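Local coordinates for protein UDP-galactopyranose mutase (Deinococcus radiodurans, PDB 3HE3) that probably interconverts UDP-galactopyranose and UDP-galactofuranose as an FAD-dependent mutase, at residues R275-R280 and P333-P338; R181-L186 and A302-S307. One frame throughout, in Å; residues are numbered along the deposited sequence.

Contact 1: R275-R280 and P333-P338; sequences RSLEFR and PYYPVP. With UDP (uridine-5'-diphosphate), chain S.
A classic beta bulge joins the two segments, Tyr334 and Tyr335 together facing Arg275 in an antiparallel, hydrogen-bonded pairing. The carbonyl O of Arg275 accepts two amides, Tyr335 N at 2.9 Å and Tyr334 N at 3.1 Å, while Arg275 N returns a bond to Tyr335 O at 2.7 Å. The two tyrosine rings then diverge. With its CG anti to the carbonyl carbon (chi1 -64°), Tyr335 extends its ring past Leu277, whose CD1 meets the ring edge in plane at CE1, a tight 3.4 Å. Beyond, the hydroxyl OH lies 2.9 Å from O1B and 3.2 Å from O2B of UDP, two weak alternatives for its one proton at the beta-phosphate. Tyr334 lies along the strand instead: Leu277 N comes in at its ring edge, 3.5 Å from CD1, and Phe279 turns an edge toward its face in an offset T-shaped pair, planes at 66°. Arg275 carries its guanidinium away to the carbonyl of Gln183. The flavin touches Leu277, Tyr334 and Tyr335. Strand 274-284, outermost in the mixed sheet, continues its pairing with strand 320-336 through Arg328, Tyr326 and Tyr324, and Gln183 of helix 169-184 packs against Leu277 and Tyr335.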
loop_
_atom_site.group_PDB
_atom_site.type_symbol
_atom_site.label_atom_id
_atom_site.label_comp_id
_atom_site.label_asym_id
_atom_site.label_seq_id
_atom_site.Cartn_x
_atom_site.Cartn_y
_atom_site.Cartn_z
ATOM N N ARG E 275 26.859 -3.407 -7.124
ATOM C CA ARG E 275 26.652 -2.075 -7.685
ATOM C C ARG E 275 25.277 -1.541 -7.284
ATOM O O ARG E 275 24.297 -2.294 -7.241
ATOM C CB ARG E 275 26.789 -2.107 -9.205
ATOM C CG ARG E 275 26.843 -0.736 -9.860
ATOM C CD ARG E 275 28.077 0.048 -9.439
ATOM N NE ARG E 275 28.320 1.179 -10.335
ATOM C CZ ARG E 275 29.252 2.108 -10.141
ATOM N NH1 ARG E 275 30.039 2.054 -9.074
ATOM N NH2 ARG E 275 29.395 3.093 -11.015
ATOM N N SER E 276 25.209 -0.246 -6.988
ATOM C CA SER E 276 23.976 0.372 -6.503
ATOM C C SER E 276 23.447 1.446 -7.450
ATOM O O SER E 276 24.037 1.716 -8.495
ATOM C CB SER E 276 24.185 0.958 -5.107
ATOM O OG SER E 276 22.966 1.449 -4.576
ATOM N N LEU E 277 22.333 2.060 -7.069
ATOM C CA LEU E 277 21.658 3.037 -7.917
ATOM C C LEU E 277 20.964 4.126 -7.119
ATOM O O LEU E 277 20.503 3.900 -6.003
ATOM C CB LEU E 277 20.605 2.340 -8.774
ATOM C CG LEU E 277 21.116 1.538 -9.958
ATOM C CD1 LEU E 277 19.991 0.684 -10.514
ATOM C CD2 LEU E 277 21.670 2.482 -11.013
ATOM N N GLU E 278 20.883 5.313 -7.711
ATOM C CA GLU E 278 20.021 6.372 -7.199
ATOM C C GLU E 278 18.947 6.708 -8.236
ATOM O O GLU E 278 19.224 6.775 -9.434
ATOM C CB GLU E 278 20.823 7.622 -6.840
ATOM C CG GLU E 278 20.026 8.900 -7.023
ATOM C CD GLU E 278 20.552 10.058 -6.198
ATOM O OE1 GLU E 278 21.732 10.016 -5.783
ATOM O OE2 GLU E 278 19.777 11.013 -5.966
ATOM N N PHE E 279 17.720 6.905 -7.771
ATOM C CA PHE E 279 16.604 7.197 -8.664
ATOM C C PHE E 279 16.070 8.607 -8.431
ATOM O O PHE E 279 15.873 9.025 -7.289
ATOM C CB PHE E 279 15.481 6.181 -8.458
ATOM C CG PHE E 279 15.949 4.752 -8.424
ATOM C CD1 PHE E 279 16.181 4.115 -7.216
ATOM C CD2 PHE E 279 16.153 4.043 -9.599
ATOM C CE1 PHE E 279 16.611 2.797 -7.180
ATOM C CE2 PHE E 279 16.582 2.728 -9.570
ATOM C CZ PHE E 279 16.812 2.104 -8.360
ATOM N N ARG E 280 15.845 9.344 -9.513
ATOM C CA ARG E 280 15.216 10.649 -9.399
ATOM C C ARG E 280 13.903 10.698 -10.173
ATOM O O ARG E 280 13.881 10.724 -11.403
ATOM C CB ARG E 280 16.177 11.773 -9.798
ATOM C CG ARG E 280 17.340 11.889 -8.816
ATOM C CD ARG E 280 18.248 13.085 -9.067
ATOM N NE ARG E 280 19.619 12.789 -8.649
ATOM C CZ ARG E 280 20.523 13.701 -8.300
ATOM N NH1 ARG E 280 20.211 14.990 -8.297
ATOM N NH2 ARG E 280 21.742 13.317 -7.941
ATOM N N PRO E 333 22.282 -2.637 -2.276
ATOM C CA PRO E 333 22.811 -3.482 -3.352
ATOM C C PRO E 333 21.738 -3.846 -4.374
ATOM O O PRO E 333 20.685 -4.359 -3.992
ATOM C CB PRO E 333 23.269 -4.740 -2.602
ATOM C CG PRO E 333 22.427 -4.746 -1.362
ATOM C CD PRO E 333 22.388 -3.306 -0.971
ATOM N N TYR E 334 22.005 -3.588 -5.652
ATOM C CA TYR E 334 21.067 -3.950 -6.707
ATOM C C TYR E 334 21.671 -4.917 -7.719
ATOM O O TYR E 334 20.996 -5.836 -8.179
ATOM C CB TYR E 334 20.540 -2.704 -7.417
ATOM C CG TYR E 334 19.693 -1.835 -6.528
ATOM C CD1 TYR E 334 20.047 -0.519 -6.268
ATOM C CD2 TYR E 334 18.549 -2.340 -5.930
ATOM C CE1 TYR E 334 19.273 0.276 -5.444
ATOM C CE2 TYR E 334 17.769 -1.555 -5.105
ATOM C CZ TYR E 334 18.135 -0.248 -4.866
ATOM O OH TYR E 334 17.360 0.533 -4.045
ATOM N N TYR E 335 22.938 -4.711 -8.063
ATOM C CA TYR E 335 23.600 -5.566 -9.043
ATOM C C TYR E 335 24.787 -6.308 -8.453
ATOM O O TYR E 335 25.668 -5.696 -7.850
ATOM C CB TYR E 335 24.102 -4.740 -10.230
ATOM C CG TYR E 335 23.027 -4.075 -11.055
ATOM C CD1 TYR E 335 22.551 -2.817 -10.721
ATOM C CD2 TYR E 335 22.505 -4.695 -12.184
ATOM C CE1 TYR E 335 21.580 -2.200 -11.476
ATOM C CE2 TYR E 335 21.533 -4.086 -12.946
ATOM C CZ TYR E 335 21.073 -2.837 -12.587
ATOM O OH TYR E 335 20.101 -2.222 -13.343
ATOM N N PRO E 336 24.826 -7.635 -8.632
ATOM C CA PRO E 336 26.100 -8.313 -8.393
ATOM C C PRO E 336 27.079 -7.820 -9.453
ATOM O O PRO E 336 26.637 -7.438 -10.535
ATOM C CB PRO E 336 25.764 -9.790 -8.625
ATOM C CG PRO E 336 24.276 -9.878 -8.524
ATOM C CD PRO E 336 23.758 -8.569 -9.019
ATOM N N VAL E 337 28.373 -7.810 -9.151
ATOM C CA VAL E 337 29.374 -7.333 -10.103
ATOM C C VAL E 337 30.154 -8.495 -10.706
ATOM O O VAL E 337 31.187 -8.901 -10.173
ATOM C CB VAL E 337 30.348 -6.344 -9.444
ATOM C CG1 VAL E 337 31.271 -5.735 -10.488
ATOM C CG2 VAL E 337 29.574 -5.265 -8.699
ATOM N N PRO E 338 29.657 -9.027 -11.833
ATOM C CA PRO E 338 30.142 -10.256 -12.473
ATOM C C PRO E 338 31.527 -10.118 -13.093
ATOM O O PRO E 338 31.662 -9.704 -14.242
ATOM C CB PRO E 338 29.100 -10.514 -13.571
ATOM C CG PRO E 338 27.902 -9.686 -13.183
ATOM C CD PRO E 338 28.493 -8.474 -12.542
HETATM N N1 UDP S . 24.362 -2.171 -22.206
HETATM C C2 UDP S . 25.024 -1.209 -22.945
HETATM N N3 UDP S . 24.314 -0.315 -23.720
HETATM C C4 UDP S . 22.936 -0.376 -23.762
HETATM C C5 UDP S . 22.273 -1.347 -23.016
HETATM C C6 UDP S . 23.005 -2.297 -22.310
HETATM O O2 UDP S . 26.253 -1.144 -22.915
HETATM O O4 UDP S . 22.304 0.426 -24.455
HETATM C "C1'" UDP S . 25.141 -3.115 -21.385
HETATM C "C2'" UDP S . 25.384 -2.495 -20.022
HETATM O "O2'" UDP S . 26.686 -2.806 -19.583
HETATM C "C3'" UDP S . 24.358 -3.168 -19.136
HETATM C "C4'" UDP S . 24.187 -4.524 -19.794
HETATM O "O4'" UDP S . 24.404 -4.306 -21.173
HETATM O "O3'" UDP S . 24.828 -3.284 -17.815
HETATM C "C5'" UDP S . 22.813 -5.136 -19.545
HETATM O "O5'" UDP S . 21.798 -4.187 -19.773
HETATM P PA UDP S . 20.321 -4.474 -19.206
HETATM O O1A UDP S . 19.842 -5.782 -19.715
HETATM O O2A UDP S . 19.379 -3.391 -19.572
HETATM O O3A UDP S . 20.540 -4.596 -17.616
HETATM P PB UDP S . 19.635 -3.812 -16.542
HETATM O O1B UDP S . 20.261 -2.514 -16.217
HETATM O O2B UDP S . 19.502 -4.638 -15.320
HETATM O O3B UDP S . 18.295 -3.570 -17.118
#

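Contact 2: R181-L186 and A302-S307; sequences RKQWGL and AYTRVS. With UDP (uridine-5'-diphosphate), chain S.
The last turn of a helix, at residues 181-184, faces the loop that leads into strand 305-307, with the backbones nearest at Gln183 and Thr304, whose CA atoms are 6.7 Å apart. Gly185, at a positive phi of 87°, breaks the helix, its N still bonded to Arg181 O. Lys182 reaches across to the loop: its chain bends about CG-CD (chi3 56°), laying CD 3.5 Å from Ala302 O and delivering NZ to Tyr303 O at 2.9 Å, tilted from the carbonyl plane. The carbonyls of Tyr297 and Tyr301 also accept from NZ, so three backbone oxygens grip the ammonium. With a methionine in its place, these three carbonyls would probably lose their shared donor and the loop its tie to the helix end. Alongside, the methyl CG2 of Thr304 rests 3.9 Å from Gln183 OE1, and a water held 2.6 Å from Thr304 OG1 makes a weak bond to that amide oxygen. Gln183 CG lies over one face of the Trp184 indole, toward its rim. Both segments bind UDP: Trp184 NE1 donates to the ribose O3' at 2.8 Å, while Arg305 NH1 donates to the beta-phosphate O3B at 3.3 Å, nearly straight at 161°. Glu325 of strand 320-336 pairs with Arg305 NE; strand 305-308 runs between that strand and strand 294-296, and helix 169-184 adds Tyr179 against Thr304 and Arg305.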
loop_
_atom_site.group_PDB
_atom_site.type_symbol
_atom_site.label_atom_id
_atom_site.label_comp_id
_atom_site.label_asym_id
_atom_site.label_seq_id
_atom_site.Cartn_x
_atom_site.Cartn_y
_atom_site.Cartn_z
ATOM N N ARG E 181 30.720 1.734 -18.781
ATOM C CA ARG E 181 31.602 2.455 -17.870
ATOM C C ARG E 181 30.801 3.313 -16.904
ATOM O O ARG E 181 31.161 3.446 -15.738
ATOM C CB ARG E 181 32.587 3.334 -18.638
ATOM C CG ARG E 181 33.710 2.575 -19.324
ATOM C CD ARG E 181 34.668 3.538 -20.003
ATOM N NE ARG E 181 35.690 2.841 -20.773
ATOM C CZ ARG E 181 36.545 3.440 -21.595
ATOM N NH1 ARG E 181 36.502 4.755 -21.754
ATOM N NH2 ARG E 181 37.442 2.725 -22.260
ATOM N N LYS E 182 29.716 3.899 -17.399
ATOM C CA LYS E 182 28.862 4.736 -16.570
ATOM C C LYS E 182 28.050 3.882 -15.596
ATOM O O LYS E 182 27.894 4.237 -14.427
ATOM C CB LYS E 182 27.942 5.603 -17.441
ATOM C CG LYS E 182 27.056 6.546 -16.644
ATOM C CD LYS E 182 26.532 7.692 -17.493
ATOM C CE LYS E 182 25.778 7.193 -18.718
ATOM N NZ LYS E 182 25.207 8.319 -19.508
ATOM N N GLN E 183 27.553 2.748 -16.080
ATOM C CA GLN E 183 26.688 1.884 -15.282
ATOM C C GLN E 183 27.439 1.101 -14.203
ATOM O O GLN E 183 26.965 0.977 -13.070
ATOM C CB GLN E 183 25.908 0.927 -16.192
ATOM C CG GLN E 183 25.298 -0.273 -15.479
ATOM C CD GLN E 183 24.212 0.100 -14.478
ATOM O OE1 GLN E 183 24.012 1.274 -14.153
ATOM N NE2 GLN E 183 23.503 -0.908 -13.984
ATOM N N TRP E 184 28.614 0.586 -14.552
ATOM C CA TRP E 184 29.352 -0.301 -13.656
ATOM C C TRP E 184 30.525 0.369 -12.941
ATOM O O TRP E 184 30.876 -0.011 -11.826
ATOM C CB TRP E 184 29.845 -1.529 -14.423
ATOM C CG TRP E 184 28.737 -2.395 -14.930
ATOM C CD1 TRP E 184 28.238 -2.434 -16.200
ATOM C CD2 TRP E 184 27.980 -3.348 -14.171
ATOM N NE1 TRP E 184 27.221 -3.357 -16.279
ATOM C CE2 TRP E 184 27.045 -3.927 -15.050
ATOM C CE3 TRP E 184 28.009 -3.764 -12.840
ATOM C CZ2 TRP E 184 26.144 -4.905 -14.633
ATOM C CZ3 TRP E 184 27.112 -4.734 -12.431
ATOM C CH2 TRP E 184 26.193 -5.293 -13.323
ATOM N N GLY E 185 31.125 1.364 -13.581
ATOM C CA GLY E 185 32.321 1.987 -13.051
ATOM C C GLY E 185 33.552 1.227 -13.505
ATOM O O GLY E 185 34.671 1.517 -13.085
ATOM N N LEU E 186 33.333 0.240 -14.368
ATOM C CA LEU E 186 34.406 -0.549 -14.958
ATOM C C LEU E 186 34.343 -0.454 -16.478
ATOM O O LEU E 186 33.321 -0.062 -17.039
ATOM C CB LEU E 186 34.264 -2.015 -14.547
ATOM C CG LEU E 186 34.923 -2.486 -13.249
ATOM C CD1 LEU E 186 35.325 -1.320 -12.371
ATOM C CD2 LEU E 186 34.006 -3.450 -12.495
ATOM N N ALA E 302 24.679 12.128 -16.757
ATOM C CA ALA E 302 25.108 11.350 -15.600
ATOM C C ALA E 302 24.229 10.123 -15.416
ATOM O O ALA E 302 24.673 9.096 -14.903
ATOM C CB ALA E 302 25.084 12.208 -14.340
ATOM N N TYR E 303 22.973 10.235 -15.835
ATOM C CA TYR E 303 22.054 9.112 -15.737
ATOM C C TYR E 303 22.261 8.155 -16.910
ATOM O O TYR E 303 22.807 8.537 -17.947
ATOM C CB TYR E 303 20.603 9.596 -15.657
ATOM C CG TYR E 303 20.241 10.690 -16.645
ATOM C CD1 TYR E 303 19.936 10.384 -17.964
ATOM C CD2 TYR E 303 20.185 12.022 -16.250
ATOM C CE1 TYR E 303 19.597 11.372 -18.866
ATOM C CE2 TYR E 303 19.845 13.019 -17.150
ATOM C CZ TYR E 303 19.552 12.687 -18.455
ATOM O OH TYR E 303 19.215 13.671 -19.358
ATOM N N THR E 304 21.847 6.904 -16.732
ATOM C CA THR E 304 21.996 5.899 -17.774
ATOM C C THR E 304 20.783 5.899 -18.684
ATOM O O THR E 304 20.889 5.585 -19.867
ATOM C CB THR E 304 22.158 4.492 -17.181
ATOM O OG1 THR E 304 21.188 4.298 -16.144
ATOM C CG2 THR E 304 23.549 4.316 -16.601
ATOM N N ARG E 305 19.632 6.265 -18.128
ATOM C CA ARG E 305 18.376 6.154 -18.855
ATOM C C ARG E 305 17.213 6.832 -18.142
ATOM O O ARG E 305 17.258 7.064 -16.934
ATOM C CB ARG E 305 18.041 4.681 -19.049
ATOM C CG ARG E 305 18.069 3.901 -17.752
ATOM C CD ARG E 305 17.936 2.420 -18.002
ATOM N NE ARG E 305 17.781 1.678 -16.758
ATOM C CZ ARG E 305 17.729 0.352 -16.685
ATOM N NH1 ARG E 305 17.824 -0.377 -17.788
ATOM N NH2 ARG E 305 17.587 -0.243 -15.507
ATOM N N VAL E 306 16.174 7.139 -18.915
ATOM C CA VAL E 306 14.923 7.669 -18.396
ATOM C C VAL E 306 13.818 6.694 -18.748
ATOM O O VAL E 306 13.777 6.172 -19.862
ATOM C CB VAL E 306 14.538 8.999 -19.065
ATOM C CG1 VAL E 306 13.733 9.864 -18.103
ATOM C CG2 VAL E 306 15.765 9.720 -19.579
ATOM N N SER E 307 12.912 6.458 -17.808
ATOM C CA SER E 307 11.775 5.588 -18.059
ATOM C C SER E 307 10.470 6.328 -17.806
ATOM O O SER E 307 10.388 7.159 -16.898
ATOM C CB SER E 307 11.853 4.338 -17.181
ATOM O OG SER E 307 12.927 3.506 -17.576
HETATM N N1 UDP S . 24.362 -2.171 -22.206
HETATM C C2 UDP S . 25.024 -1.209 -22.945
HETATM N N3 UDP S . 24.314 -0.315 -23.720
HETATM C C4 UDP S . 22.936 -0.376 -23.762
HETATM C C5 UDP S . 22.273 -1.347 -23.016
HETATM C C6 UDP S . 23.005 -2.297 -22.310
HETATM O O2 UDP S . 26.253 -1.144 -22.915
HETATM O O4 UDP S . 22.304 0.426 -24.455
HETATM C "C1'" UDP S . 25.141 -3.115 -21.385
HETATM C "C2'" UDP S . 25.384 -2.495 -20.022
HETATM O "O2'" UDP S . 26.686 -2.806 -19.583
HETATM C "C3'" UDP S . 24.358 -3.168 -19.136
HETATM C "C4'" UDP S . 24.187 -4.524 -19.794
HETATM O "O4'" UDP S . 24.404 -4.306 -21.173
HETATM O "O3'" UDP S . 24.828 -3.284 -17.815
HETATM C "C5'" UDP S . 22.813 -5.136 -19.545
HETATM O "O5'" UDP S . 21.798 -4.187 -19.773
HETATM P PA UDP S . 20.321 -4.474 -19.206
HETATM O O1A UDP S . 19.842 -5.782 -19.715
HETATM O O2A UDP S . 19.379 -3.391 -19.572
HETATM O O3A UDP S . 20.540 -4.596 -17.616
HETATM P PB UDP S . 19.635 -3.812 -16.542
HETATM O O1B UDP S . 20.261 -2.514 -16.217
HETATM O O2B UDP S . 19.502 -4.638 -15.320
HETATM O O3B UDP S . 18.295 -3.570 -17.118
HETATM O O HOH W 1 20.849 2.068 -14.795
#

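In the fold
From the N terminus the chain meets the four segments alternately, 181-186, 275-280, 302-307 and 333-338, so the two contacts cross. Contact 2 closes a loop of 115 intervening residues between the end of helix 169-184 and strand 305-308; contact 1, beginning within that loop and ending beyond it, closes one of 52 between strands 274-284 and 320-336. Strands 305-308 and 320-336 are neighbours in the mixed sheet, so it holds parts of both, their centres about 10 Å apart. The rings of Tyr335 and Trp184 meet between the contacts at a steep angle. Together the contacts tie the helix end to the sheet around UDP, contact 1 extending to the flavin.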